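Ribonucleoside-diphosphate reductase (Pseudomonas aeruginosa, PDB 5IM3) probably converts ribonucleoside diphosphates to the deoxyribonucleotides needed for DNA synthesis, under allosteric control by nucleotides such as dATP. Local coordinates at residues E252-A257 against K285-E290; H390-L395 against L402-T407; V509-D514 against E525-L530; Q672-P675 against D679-I682. All blocks are in the same frame, centred on the assembly; numbering follows the deposited sequence.

Contact 1 of 4, residues E252-A257 against K285-E290; sequences ELYAKA and KAIDHE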
# COMPACT_ATOMS: atom_id res chain seq x y z
N GLU A 252 -13.27 -53.24 -45.66
CA GLU A 252 -14.37 -53.57 -46.56
C GLU A 252 -15.70 -52.96 -46.14
O GLU A 252 -16.62 -52.90 -46.96
CB GLU A 252 -14.52 -55.10 -46.68
CG GLU A 252 -13.29 -55.81 -47.25
CD GLU A 252 -12.19 -56.02 -46.22
OE1 GLU A 252 -12.49 -55.98 -45.00
OE2 GLU A 252 -11.02 -56.22 -46.62
N LEU A 253 -15.82 -52.48 -44.91
CA LEU A 253 -17.09 -51.97 -44.41
C LEU A 253 -17.26 -50.47 -44.60
O LEU A 253 -18.40 -49.99 -44.64
CB LEU A 253 -17.25 -52.31 -42.93
CG LEU A 253 -17.46 -53.81 -42.66
CD1 LEU A 253 -17.23 -54.14 -41.20
CD2 LEU A 253 -18.86 -54.21 -43.08
N TYR A 254 -16.17 -49.72 -44.72
CA TYR A 254 -16.29 -48.29 -44.96
C TYR A 254 -16.98 -48.01 -46.29
O TYR A 254 -17.75 -47.05 -46.41
CB TYR A 254 -14.91 -47.63 -44.92
CG TYR A 254 -14.64 -46.82 -43.67
CD1 TYR A 254 -15.53 -45.83 -43.25
CD2 TYR A 254 -13.50 -47.04 -42.91
CE1 TYR A 254 -15.28 -45.09 -42.11
CE2 TYR A 254 -13.25 -46.31 -41.77
CZ TYR A 254 -14.14 -45.33 -41.37
OH TYR A 254 -13.90 -44.59 -40.23
N ALA A 255 -16.71 -48.85 -47.30
CA ALA A 255 -17.35 -48.67 -48.59
C ALA A 255 -18.83 -49.04 -48.55
O ALA A 255 -19.64 -48.44 -49.26
CB ALA A 255 -16.63 -49.50 -49.65
N LYS A 256 -19.19 -50.03 -47.72
CA LYS A 256 -20.60 -50.38 -47.58
C LYS A 256 -21.35 -49.35 -46.75
O LYS A 256 -22.54 -49.11 -46.99
CB LYS A 256 -20.73 -51.77 -46.94
CG LYS A 256 -20.32 -52.91 -47.85
CD LYS A 256 -21.49 -53.42 -48.68
CE LYS A 256 -21.03 -54.12 -49.95
NZ LYS A 256 -20.54 -53.15 -50.97
N ALA A 257 -20.67 -48.71 -45.80
CA ALA A 257 -21.34 -47.78 -44.89
C ALA A 257 -21.59 -46.42 -45.53
O ALA A 257 -22.59 -45.77 -45.21
CB ALA A 257 -20.52 -47.62 -43.61
N LYS A 285 -14.47 -46.67 -52.27
CA LYS A 285 -13.18 -47.35 -52.40
C LYS A 285 -12.01 -46.43 -52.06
O LYS A 285 -10.95 -46.91 -51.67
CB LYS A 285 -13.01 -47.88 -53.82
CG LYS A 285 -13.95 -49.01 -54.18
CD LYS A 285 -13.81 -49.39 -55.64
CE LYS A 285 -14.74 -50.53 -56.01
NZ LYS A 285 -14.88 -50.65 -57.49
N ALA A 286 -12.19 -45.11 -52.20
CA ALA A 286 -11.12 -44.17 -51.91
C ALA A 286 -10.84 -44.04 -50.42
O ALA A 286 -9.79 -43.52 -50.04
CB ALA A 286 -11.45 -42.80 -52.49
N ILE A 287 -11.76 -44.51 -49.57
CA ILE A 287 -11.60 -44.36 -48.13
C ILE A 287 -10.47 -45.26 -47.65
O ILE A 287 -10.39 -46.44 -48.01
CB ILE A 287 -12.92 -44.67 -47.41
CG1 ILE A 287 -13.97 -43.61 -47.77
CG2 ILE A 287 -12.71 -44.72 -45.90
CD1 ILE A 287 -15.36 -43.88 -47.20
N ASP A 288 -9.59 -44.70 -46.82
CA ASP A 288 -8.46 -45.40 -46.23
C ASP A 288 -8.75 -45.60 -44.75
O ASP A 288 -8.69 -44.64 -43.97
CB ASP A 288 -7.17 -44.60 -46.45
CG ASP A 288 -5.93 -45.33 -45.96
OD1 ASP A 288 -6.06 -46.31 -45.19
OD2 ASP A 288 -4.82 -44.92 -46.34
N HIS A 289 -9.08 -46.83 -44.37
CA HIS A 289 -9.44 -47.12 -42.98
C HIS A 289 -8.25 -47.00 -42.03
O HIS A 289 -8.46 -46.85 -40.82
CB HIS A 289 -10.03 -48.52 -42.86
CG HIS A 289 -9.00 -49.61 -42.86
ND1 HIS A 289 -8.43 -50.09 -44.01
CD2 HIS A 289 -8.44 -50.31 -41.84
CE1 HIS A 289 -7.56 -51.04 -43.70
NE2 HIS A 289 -7.55 -51.19 -42.39
N GLU A 290 -7.02 -47.07 -42.54
CA GLU A 290 -5.86 -46.97 -41.66
C GLU A 290 -5.67 -45.58 -41.09
O GLU A 290 -4.99 -45.43 -40.07
CB GLU A 290 -4.60 -47.39 -42.42
CG GLU A 290 -4.45 -48.90 -42.61
CD GLU A 290 -4.11 -49.63 -41.32
OE1 GLU A 290 -3.87 -48.96 -40.29
OE2 GLU A 290 -4.06 -50.88 -41.33

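Contact 2 of 4, residues H390-L395 against L402-T407; sequences HDNAML and LGNDWT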
# COMPACT_ATOMS: atom_id res chain seq x y z
N HIS A 390 -28.70 -4.62 -37.06
CA HIS A 390 -29.48 -5.69 -37.66
C HIS A 390 -28.58 -6.73 -38.33
O HIS A 390 -28.80 -7.93 -38.19
CB HIS A 390 -30.47 -5.10 -38.67
CG HIS A 390 -31.36 -6.10 -39.32
ND1 HIS A 390 -30.92 -6.98 -40.29
CD2 HIS A 390 -32.68 -6.35 -39.17
CE1 HIS A 390 -31.93 -7.74 -40.69
NE2 HIS A 390 -33.01 -7.37 -40.02
N ASP A 391 -27.55 -6.27 -39.05
CA ASP A 391 -26.62 -7.19 -39.68
C ASP A 391 -25.86 -8.00 -38.64
O ASP A 391 -25.66 -9.21 -38.80
CB ASP A 391 -25.64 -6.42 -40.58
CG ASP A 391 -26.32 -5.80 -41.78
OD1 ASP A 391 -27.41 -6.28 -42.16
OD2 ASP A 391 -25.77 -4.84 -42.35
N ASN A 392 -25.43 -7.35 -37.55
CA ASN A 392 -24.76 -8.06 -36.47
C ASN A 392 -25.59 -9.24 -36.00
O ASN A 392 -25.08 -10.35 -35.84
CB ASN A 392 -24.50 -7.11 -35.29
CG ASN A 392 -23.18 -6.38 -35.41
OD1 ASN A 392 -22.61 -5.96 -34.40
ND2 ASN A 392 -22.68 -6.20 -36.63
N ALA A 393 -26.89 -9.01 -35.79
CA ALA A 393 -27.76 -10.08 -35.30
C ALA A 393 -27.86 -11.21 -36.32
O ALA A 393 -27.73 -12.38 -35.97
CB ALA A 393 -29.14 -9.52 -34.97
N MET A 394 -28.07 -10.87 -37.60
CA MET A 394 -28.24 -11.90 -38.62
C MET A 394 -26.96 -12.71 -38.82
O MET A 394 -27.00 -13.93 -38.95
CB MET A 394 -28.67 -11.28 -39.95
CG MET A 394 -30.01 -10.56 -39.91
SD MET A 394 -31.34 -11.58 -39.27
CE MET A 394 -31.40 -11.05 -37.59
N LEU A 395 -25.81 -12.02 -38.87
CA LEU A 395 -24.54 -12.71 -39.09
C LEU A 395 -24.18 -13.60 -37.90
O LEU A 395 -23.48 -14.60 -38.07
CB LEU A 395 -23.44 -11.68 -39.35
CG LEU A 395 -23.65 -10.84 -40.61
CD1 LEU A 395 -22.69 -9.66 -40.65
CD2 LEU A 395 -23.48 -11.70 -41.85
N LEU A 402 -17.59 -11.24 -35.46
CA LEU A 402 -17.76 -9.95 -36.12
C LEU A 402 -16.71 -8.94 -35.68
O LEU A 402 -16.43 -8.80 -34.49
CB LEU A 402 -19.14 -9.38 -35.82
CG LEU A 402 -20.32 -10.03 -36.54
CD1 LEU A 402 -21.58 -9.89 -35.72
CD2 LEU A 402 -20.49 -9.38 -37.90
N GLY A 403 -16.16 -8.22 -36.66
CA GLY A 403 -15.46 -6.97 -36.41
C GLY A 403 -16.31 -5.81 -36.92
O GLY A 403 -16.85 -5.86 -38.02
N ASN A 404 -16.44 -4.78 -36.08
CA ASN A 404 -17.23 -3.59 -36.39
C ASN A 404 -16.34 -2.35 -36.34
O ASN A 404 -15.73 -2.07 -35.30
CB ASN A 404 -18.38 -3.40 -35.40
CG ASN A 404 -19.53 -4.35 -35.63
OD1 ASN A 404 -19.58 -5.08 -36.63
ND2 ASN A 404 -20.47 -4.35 -34.70
N ASP A 405 -16.31 -1.60 -37.43
CA ASP A 405 -15.65 -0.30 -37.47
C ASP A 405 -16.65 0.78 -37.07
O ASP A 405 -17.55 1.13 -37.85
CB ASP A 405 -15.08 -0.03 -38.86
CG ASP A 405 -14.79 1.44 -39.09
OD1 ASP A 405 -14.34 2.11 -38.15
OD2 ASP A 405 -15.02 1.93 -40.22
N TRP A 406 -16.49 1.33 -35.87
CA TRP A 406 -17.39 2.36 -35.36
C TRP A 406 -16.83 3.76 -35.49
O TRP A 406 -17.48 4.72 -35.07
CB TRP A 406 -17.73 2.06 -33.90
CG TRP A 406 -18.80 1.03 -33.81
CD1 TRP A 406 -18.64 -0.33 -33.83
CD2 TRP A 406 -20.21 1.26 -33.74
NE1 TRP A 406 -19.86 -0.95 -33.76
CE2 TRP A 406 -20.84 -0.00 -33.70
CE3 TRP A 406 -21.00 2.41 -33.69
CZ2 TRP A 406 -22.22 -0.14 -33.62
CZ3 TRP A 406 -22.37 2.27 -33.62
CH2 TRP A 406 -22.97 1.01 -33.58
N THR A 407 -15.65 3.91 -36.08
CA THR A 407 -15.02 5.22 -36.20
C THR A 407 -15.90 6.27 -36.89
O THR A 407 -15.87 7.43 -36.46
CB THR A 407 -13.68 5.07 -36.94
OG1 THR A 407 -12.79 4.29 -36.13
CG2 THR A 407 -13.05 6.43 -37.23

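Contact 3 of 4, residues V509-D514 against E525-L530; sequences VPDLHD and EYYEAL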
# COMPACT_ATOMS: atom_id res chain seq x y z
N VAL A 509 -14.50 15.86 -39.47
CA VAL A 509 -13.37 15.44 -40.29
C VAL A 509 -13.74 14.14 -41.00
O VAL A 509 -13.06 13.12 -40.83
CB VAL A 509 -12.10 15.28 -39.44
CG1 VAL A 509 -11.64 16.64 -38.92
CG2 VAL A 509 -12.35 14.33 -38.26
N PRO A 510 -14.81 14.12 -41.81
CA PRO A 510 -15.33 12.85 -42.32
C PRO A 510 -14.40 12.13 -43.29
O PRO A 510 -14.65 10.95 -43.59
CB PRO A 510 -16.63 13.26 -43.02
CG PRO A 510 -16.46 14.71 -43.35
CD PRO A 510 -15.61 15.28 -42.26
N ASP A 511 -13.35 12.78 -43.78
CA ASP A 511 -12.46 12.17 -44.76
C ASP A 511 -11.26 11.46 -44.14
O ASP A 511 -10.60 10.69 -44.84
CB ASP A 511 -11.97 13.24 -45.75
CG ASP A 511 -11.40 14.47 -45.06
OD1 ASP A 511 -11.95 14.88 -44.02
OD2 ASP A 511 -10.39 15.02 -45.56
N LEU A 512 -10.99 11.66 -42.84
CA LEU A 512 -9.79 11.10 -42.23
C LEU A 512 -9.83 9.58 -42.18
O LEU A 512 -8.84 8.91 -42.48
CB LEU A 512 -9.60 11.66 -40.82
CG LEU A 512 -9.02 13.07 -40.65
CD1 LEU A 512 -8.77 13.34 -39.17
CD2 LEU A 512 -7.73 13.25 -41.44
N HIS A 513 -10.96 9.02 -41.76
CA HIS A 513 -11.04 7.58 -41.54
C HIS A 513 -10.67 6.80 -42.80
O HIS A 513 -10.03 5.75 -42.72
CB HIS A 513 -12.44 7.21 -41.06
CG HIS A 513 -12.61 5.75 -40.75
ND1 HIS A 513 -11.73 5.06 -39.94
CD2 HIS A 513 -13.56 4.86 -41.13
CE1 HIS A 513 -12.13 3.80 -39.84
NE2 HIS A 513 -13.24 3.66 -40.55
N ASP A 514 -11.07 7.30 -43.98
CA ASP A 514 -10.77 6.61 -45.23
C ASP A 514 -9.36 6.90 -45.75
O ASP A 514 -8.86 6.14 -46.58
CB ASP A 514 -11.79 6.99 -46.31
CG ASP A 514 -13.12 6.29 -46.13
OD1 ASP A 514 -13.17 5.28 -45.40
OD2 ASP A 514 -14.11 6.74 -46.73
N GLU A 525 -2.74 16.90 -40.13
CA GLU A 525 -2.04 18.10 -39.68
C GLU A 525 -2.76 19.37 -40.13
O GLU A 525 -2.70 20.39 -39.44
CB GLU A 525 -0.60 18.08 -40.18
CG GLU A 525 0.27 17.04 -39.47
CD GLU A 525 1.69 16.98 -40.01
OE1 GLU A 525 1.97 17.64 -41.03
OE2 GLU A 525 2.52 16.27 -39.41
N TYR A 526 -3.44 19.31 -41.28
CA TYR A 526 -4.26 20.44 -41.71
C TYR A 526 -5.39 20.70 -40.73
O TYR A 526 -5.62 21.84 -40.31
CB TYR A 526 -4.81 20.17 -43.12
CG TYR A 526 -5.93 21.09 -43.55
CD1 TYR A 526 -5.66 22.30 -44.17
CD2 TYR A 526 -7.26 20.73 -43.37
CE1 TYR A 526 -6.69 23.14 -44.57
CE2 TYR A 526 -8.29 21.56 -43.77
CZ TYR A 526 -8.00 22.76 -44.37
OH TYR A 526 -9.03 23.58 -44.78
N TYR A 527 -6.12 19.64 -40.34
CA TYR A 527 -7.17 19.80 -39.34
C TYR A 527 -6.59 20.22 -37.99
O TYR A 527 -7.22 20.99 -37.26
CB TYR A 527 -7.96 18.50 -39.20
CG TYR A 527 -8.91 18.23 -40.34
CD1 TYR A 527 -9.74 19.23 -40.83
CD2 TYR A 527 -8.97 16.97 -40.94
CE1 TYR A 527 -10.61 18.98 -41.88
CE2 TYR A 527 -9.83 16.72 -41.99
CZ TYR A 527 -10.65 17.73 -42.45
OH TYR A 527 -11.51 17.49 -43.50
N GLU A 528 -5.40 19.72 -37.65
CA GLU A 528 -4.77 20.09 -36.39
C GLU A 528 -4.49 21.59 -36.35
O GLU A 528 -4.78 22.25 -35.35
CB GLU A 528 -3.47 19.29 -36.21
CG GLU A 528 -3.31 18.64 -34.85
CD GLU A 528 -1.98 17.93 -34.69
OE1 GLU A 528 -1.25 17.80 -35.70
OE2 GLU A 528 -1.66 17.50 -33.56
N ALA A 529 -3.92 22.13 -37.43
CA ALA A 529 -3.65 23.57 -37.49
C ALA A 529 -4.94 24.37 -37.44
O ALA A 529 -4.98 25.47 -36.86
CB ALA A 529 -2.86 23.89 -38.75
N LEU A 530 -6.01 23.85 -38.04
CA LEU A 530 -7.29 24.53 -38.03
C LEU A 530 -7.81 24.69 -36.61
O LEU A 530 -8.26 25.77 -36.21
CB LEU A 530 -8.29 23.75 -38.88
CG LEU A 530 -9.07 24.51 -39.95
CD1 LEU A 530 -8.15 25.15 -40.98
CD2 LEU A 530 -10.02 23.53 -40.63

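Contact 4 of 4, residues Q672-P675 against D679-I682; sequences QHIP and DAAI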
# COMPACT_ATOMS: atom_id res chain seq x y z
N GLN A 672 12.86 -29.96 -35.19
CA GLN A 672 14.17 -29.47 -35.61
C GLN A 672 15.07 -29.17 -34.42
O GLN A 672 16.23 -28.77 -34.62
CB GLN A 672 14.00 -28.21 -36.47
CG GLN A 672 13.07 -28.41 -37.67
CD GLN A 672 12.79 -27.13 -38.41
OE1 GLN A 672 13.57 -26.70 -39.26
NE2 GLN A 672 11.66 -26.50 -38.09
N HIS A 673 14.58 -29.36 -33.20
CA HIS A 673 15.33 -29.05 -31.98
C HIS A 673 15.76 -27.59 -31.95
O HIS A 673 16.86 -27.25 -31.52
CB HIS A 673 16.54 -29.98 -31.83
CG HIS A 673 16.17 -31.42 -31.68
ND1 HIS A 673 15.99 -32.26 -32.75
CD2 HIS A 673 15.93 -32.17 -30.57
CE1 HIS A 673 15.67 -33.47 -32.32
NE2 HIS A 673 15.62 -33.44 -31.00
N ILE A 674 14.87 -26.72 -32.42
CA ILE A 674 15.09 -25.27 -32.40
C ILE A 674 14.30 -24.70 -31.24
O ILE A 674 13.07 -24.86 -31.20
CB ILE A 674 14.67 -24.61 -33.72
CG1 ILE A 674 15.44 -25.21 -34.91
CG2 ILE A 674 14.89 -23.10 -33.65
CD1 ILE A 674 15.00 -24.66 -36.25
N PRO A 675 14.94 -24.03 -30.28
CA PRO A 675 14.16 -23.32 -29.25
C PRO A 675 13.50 -22.09 -29.84
O PRO A 675 14.06 -21.43 -30.72
CB PRO A 675 15.21 -22.95 -28.20
CG PRO A 675 16.50 -22.90 -28.95
CD PRO A 675 16.39 -23.94 -30.03
N ASP A 679 17.78 -17.26 -32.82
CA ASP A 679 17.85 -16.80 -34.19
C ASP A 679 17.43 -17.89 -35.17
O ASP A 679 16.94 -17.59 -36.26
CB ASP A 679 19.27 -16.31 -34.52
CG ASP A 679 19.63 -15.05 -33.77
OD1 ASP A 679 18.89 -14.67 -32.84
OD2 ASP A 679 20.67 -14.43 -34.11
N ALA A 680 17.59 -19.16 -34.78
CA ALA A 680 17.24 -20.26 -35.67
C ALA A 680 15.73 -20.41 -35.82
O ALA A 680 15.26 -20.82 -36.89
CB ALA A 680 17.86 -21.56 -35.15
N ALA A 681 14.96 -20.09 -34.78
CA ALA A 681 13.50 -20.12 -34.90
C ALA A 681 13.00 -18.95 -35.73
O ALA A 681 12.08 -19.09 -36.54
CB ALA A 681 12.85 -20.12 -33.52
N ILE A 682 13.59 -17.77 -35.52
CA ILE A 682 13.23 -16.60 -36.32
C ILE A 682 13.53 -16.87 -37.79
O ILE A 682 12.77 -16.45 -38.68
CB ILE A 682 13.98 -15.36 -35.80
CG1 ILE A 682 13.36 -14.91 -34.47
CG2 ILE A 682 13.97 -14.24 -36.82
CD1 ILE A 682 14.07 -13.73 -33.82

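Contact 1 of 4, residues E252-A257 against K285-E290
Van der Waals packing on the aromatic ring of Tyr254 makes up most of this contact, and no hydrogen bond crosses it. The methyl CG2 of Ile287 sits over one ring face, displaced toward the rim at the CG end, where it lies 3.6 Å from Tyr254 CG. Measured to the ring centroid the same methyl is 4.0 Å away and 27° off the normal, a CH-pi contact. With chi1 of -66°, Ile287 sends CG2 away from its own backbone N and presents that branch to the ring, while its CD1 drifts toward Tyr254 O at a loose 4.0 Å. His289 supplies the edge: its CB lies in the ring plane, 3.8 Å from Tyr254 CD2, and the imidazole itself leads off to meet the ring of His247. A lighter van der Waals touch, Ala255 CB to the backbone N of Lys285 at 4.4 Å, widens the patch.

In the fold, helix 250-267 is packed here against the turn by which the chain leaves helix 280-286, and helix 337-349 joins in where Tyr345 meets Ile287. An Asx turn shapes that exit: Asp288 OD1 accepts from Glu290 N at 2.9 Å, meeting it 33° out of the carboxylate plane, just as a 3-10 segment starts at His289.

Polar ends are settled outside the packed patch. The Tyr254 hydroxyl is hydrogen-bonded to Asp292 OD2, while Lys285 NZ forms a salt bridge with Glu281. Helix 319-330 packs on the same tyrosine, Pro319 and Ile321 touching its side chain.

Contact 2 of 4, residues H390-L395 against L402-T407
Asn392 and Asn404 meet amide to amide through a pair of hydrogen bonds that run in opposite senses. Asn404 ND2 donates to Asn392 OD1 at 2.7 Å, with an N-H...O angle of 162°; the return bond, from Asn392 ND2 to Asn404 OD1, is longer at 3.3 Å. Both acceptors are reached in the carbonyl plane on a lone pair, and the amide planes lie only 26° apart, so the two groups form a nearly flat, closed ring of bonds. A chi1 of -75° sets Asn404 CG anti to its own carbonyl carbon, and from there the amide meets that of Asn392. Asn404 OD1 also bonds to Thr376 OG1 on the neighbouring strand 373-377.

Around this pair the packing is leucine-based. Leu402 spreads its two methyls: CD1 lies 3.5 Å from the backbone Asn392 O and 3.9 Å from Asn392 CG, while CD2 meets Leu395 CD1 at 3.5 Å, the two leucine side chains crossing at about a right angle. Val450 of the next strand touches Asn392, Leu402 and Asn404.

Helix 382-395 and strand 401-405 are the last two elements of a beta-alpha-beta unit begun by strand 373-377 in the barrel domain, and their short axes run antiparallel, 10.2 Å apart. The helix's other side meets Tyr386 and Leu382 of the second subunit. In this buried setting the reciprocal amide pair satisfies polar groups between helix and strand without a net charge, and fixes the rotation of both amides.

Contact 3 of 4, residues V509-D514 against E525-L530
The ring of Tyr527 is covered on one face by Val509 CG1, centred 3.3 Å above its plane, and on the opposite face by Tyr526 CD2, which sits nearer the rim. At the edge, close to the plane, come Asp511 OD1 and Leu512 CD2. The tyrosine belongs to helix 517-532, and its partners to the loop after strand 500-504, where a type I beta turn runs from Val509 to Leu512 within the barrel domain; the turn thus folds back onto the helix that follows it.

Val509 CG1 lies 3.4 Å from the centroid of the Tyr527 ring, only 12° from the normal, a close CH-pi contact. Leu512 slides past the ring rim, CG lying 3.9 Å from Tyr527 CD2. Phe504 of strand 500-504 touches both Val509 and Tyr527.

The polar link lies at the far end of the ring. With chi1 of 51°, Asp511 sets its CG between its own N and carbonyl carbon, bringing the carboxylate to the hydroxyl with its plane 84° from the ring. Its OD2 makes a salt bridge with Arg523, also on helix 517-532. Tyr527 OH donates to the syn side of Asp511 OD1 at 2.7 Å.

Contact 4 of 4, residues Q672-P675 against D679-I682
A Schellman motif ends helix 665-672, and the loop that follows lies against the first turn of helix 679-707: a short helix-loop-helix connection in the barrel domain. His673, with a positive phi of 57°, is the residue that leaves the helix. Beyond it Ile674 points its side chain at the new helix, and CG2 does the touching. That methyl lies 3.2 Å from Ala681 N and 3.6 Å from Ala680 C, over the peptide link between the two alanines. It also meets their side chains, at 3.7 Å from Ala680 CB and 3.6 Å from Ala681 CB. Chi1 of -59° directs CG2 opposite to the backbone N of Ile674, while the CG1 arm carries CD1 to within 3.9 Å of Ala680 O.

Pro675 takes part through its backbone: its carbonyl oxygen is 3.3 Å from Ala681 CB. Leu669 of the preceding helix 665-672 touches both Ile674 and Ala681.

No hydrogen bond joins the segments directly, so the contact between loop and helix is van der Waals packing, while Ser678 OG, bonded to Pro675 O and weakly to Ala681 N, adds a polar bridge beside it. The small alanine side chains let the isoleucine methyl come right up to the helix backbone.

Along the chain the four contacts come in series. Contact 1 joins helix 250-267 to the end of helix 280-286, its centre 44 Å from that of contact 2 and 65 Å from that of contact 3. Contacts 2, 3 and 4 fall in the barrel domain, contact 4 about 30 Å from contact 2 and 32 Å from contact 3 between nearest atoms. Contacts 2 and 3 touch: Asp405 OD2 lies 2.5 Å from His513 NE2, a probable hydrogen bond, tying strand 401-405 to the loop before helix 517-532. Contact 2 lies near Lys397 and Val440, contact 3 near Arg410 and Asp380, dATP-binding residues that form two pockets in this chain; contacts 1 and 4 are remote packing.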